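Nickel ABC transporter (Nickel-binding protein) (Bacillus halodurans, PDB 3T66) probably binds a solute such as nickel or a peptide outside the membrane and passes it to an ABC transporter. Local coordinates at residues Leu204-Gly209 and Val460-Glu465. Residues are numbered along the deposited sequence; the frame is centred on the assembly and turned at random.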
loop_
_atom_site.group_PDB
_atom_site.type_symbol
_atom_site.label_atom_id
_atom_site.label_comp_id
_atom_site.label_asym_id
_atom_site.label_seq_id
_atom_site.Cartn_x
_atom_site.Cartn_y
_atom_site.Cartn_z
ATOM N N LEU A 204 0.627 18.640 -18.750
ATOM C CA LEU A 204 1.154 19.450 -19.843
ATOM C C LEU A 204 2.387 18.830 -20.481
ATOM O O LEU A 204 2.417 18.619 -21.698
ATOM C CB LEU A 204 1.481 20.858 -19.317
ATOM C CG LEU A 204 1.734 21.992 -20.317
ATOM C CD1 LEU A 204 0.461 22.271 -21.090
ATOM C CD2 LEU A 204 2.241 23.226 -19.592
ATOM N N ALA A 205 3.380 18.549 -19.627
ATOM C CA ALA A 205 4.646 17.918 -19.990
ATOM C C ALA A 205 4.442 16.718 -20.869
ATOM O O ALA A 205 5.122 16.546 -21.886
ATOM C CB ALA A 205 5.390 17.520 -18.776
ATOM N N LEU A 206 3.485 15.883 -20.498
ATOM C CA LEU A 206 3.159 14.753 -21.370
ATOM C C LEU A 206 2.549 15.211 -22.685
ATOM O O LEU A 206 2.912 14.701 -23.751
ATOM C CB LEU A 206 2.262 13.719 -20.685
ATOM C CG LEU A 206 1.922 12.551 -21.596
ATOM C CD1 LEU A 206 3.128 11.748 -22.040
ATOM C CD2 LEU A 206 0.947 11.702 -20.903
ATOM N N GLU A 207 1.631 16.167 -22.592
ATOM C CA GLU A 207 0.912 16.638 -23.768
ATOM C C GLU A 207 1.876 17.323 -24.712
ATOM O O GLU A 207 1.991 16.941 -25.876
ATOM C CB GLU A 207 -0.214 17.591 -23.381
ATOM C CG GLU A 207 -1.438 17.462 -24.284
ATOM C CD GLU A 207 -2.739 17.922 -23.600
ATOM O OE1 GLU A 207 -2.712 18.185 -22.360
ATOM O OE2 GLU A 207 -3.791 18.026 -24.307
ATOM N N SER A 208 2.606 18.301 -24.181
ATOM C CA SER A 208 3.586 19.014 -24.970
ATOM C C SER A 208 4.618 18.039 -25.539
ATOM O O SER A 208 5.358 18.401 -26.428
ATOM C CB SER A 208 4.255 20.132 -24.152
ATOM O OG SER A 208 5.431 19.693 -23.480
ATOM N N GLY A 209 4.657 16.804 -25.043
ATOM C CA GLY A 209 5.622 15.798 -25.514
ATOM C C GLY A 209 7.008 16.014 -24.947
ATOM O O GLY A 209 7.960 15.461 -25.469
ATOM N N VAL A 460 -2.400 5.881 -10.879
ATOM C CA VAL A 460 -2.733 6.182 -12.263
ATOM C C VAL A 460 -1.496 6.636 -12.970
ATOM O O VAL A 460 -0.726 7.404 -12.402
ATOM C CB VAL A 460 -3.770 7.293 -12.348
ATOM C CG1 VAL A 460 -4.456 7.241 -13.685
ATOM C CG2 VAL A 460 -4.791 7.154 -11.240
ATOM N N VAL A 461 -1.301 6.144 -14.188
ATOM C CA VAL A 461 -0.162 6.514 -15.017
ATOM C C VAL A 461 -0.621 6.835 -16.427
ATOM O O VAL A 461 -1.407 6.090 -17.013
ATOM C CB VAL A 461 0.846 5.369 -15.080
ATOM C CG1 VAL A 461 1.802 5.527 -16.249
ATOM C CG2 VAL A 461 1.635 5.358 -13.848
ATOM N N ALA A 462 -0.125 7.920 -16.995
ATOM C CA ALA A 462 -0.376 8.224 -18.412
ATOM C C ALA A 462 0.940 8.259 -19.189
ATOM O O ALA A 462 1.976 8.730 -18.673
ATOM C CB ALA A 462 -1.128 9.550 -18.551
ATOM N N TYR A 463 0.913 7.762 -20.419
ATOM C CA TYR A 463 2.122 7.753 -21.258
ATOM C C TYR A 463 1.872 7.722 -22.765
ATOM O O TYR A 463 0.809 7.262 -23.197
ATOM C CB TYR A 463 3.028 6.584 -20.887
ATOM C CG TYR A 463 2.528 5.188 -21.210
ATOM C CD1 TYR A 463 2.063 4.341 -20.195
ATOM C CD2 TYR A 463 2.591 4.680 -22.508
ATOM C CE1 TYR A 463 1.640 3.016 -20.471
ATOM C CE2 TYR A 463 2.161 3.358 -22.803
ATOM C CZ TYR A 463 1.691 2.537 -21.772
ATOM O OH TYR A 463 1.293 1.246 -22.042
ATOM N N ASP A 464 2.871 8.182 -23.540
ATOM C CA ASP A 464 2.889 8.144 -25.013
ATOM C C ASP A 464 2.887 6.683 -25.457
ATOM O O ASP A 464 3.924 5.979 -25.350
ATOM C CB ASP A 464 4.143 8.887 -25.500
ATOM C CG ASP A 464 4.378 8.813 -27.024
ATOM O OD1 ASP A 464 4.047 7.820 -27.731
ATOM O OD2 ASP A 464 4.979 9.781 -27.520
ATOM N N GLU A 465 1.720 6.234 -25.956
ATOM C CA GLU A 465 1.458 4.802 -26.232
ATOM C C GLU A 465 2.385 4.314 -27.304
ATOM O O GLU A 465 2.653 3.124 -27.382
ATOM C CB GLU A 465 -0.013 4.521 -26.643
#
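Leu206 lays its forked end over the backbone of strand 451-464, straddling Ala462, Tyr463 and Asp464. CD2 meets the methyl of Ala462, 3.8 Å from its CB, while CD1 sits over the next stretch of main chain, 3.9 Å from Asp464 N. A chi1 of 180° sets CG opposite the backbone N, carrying both methyls to the strand. No hydrogen bond joins the two segments; the contact is van der Waals and buries 118 Å² in all, most of it on the leucine. The nearest CA atoms of the two segments, Leu206 CA and Tyr463 CA, are 7.1 Å apart, and a mere methyl at Ala462 is consistent with so close an approach. An alanine in place of Leu206 would probably open a gap above Ala462 and strip the apolar cover from the backbone at Tyr463 and Asp464. The CB of Tyr463 leaves the strand on the side away from the helix; its ring meets Trp471 and its OH is hydrogen-bonded to Glu234. Asp464 OD1 accepts hydrogen bonds from the backbone N of Asn466 and Lys467. The strand pairs antiparallel with 213-215 and 231-237, and Leu206 also touches Ile231. Here the end of helix 199-207 packs by Leu206 against strands 451-464 and 231-237, a helix-on-sheet contact in the alpha/beta fold of the family 5 solute-binding proteins.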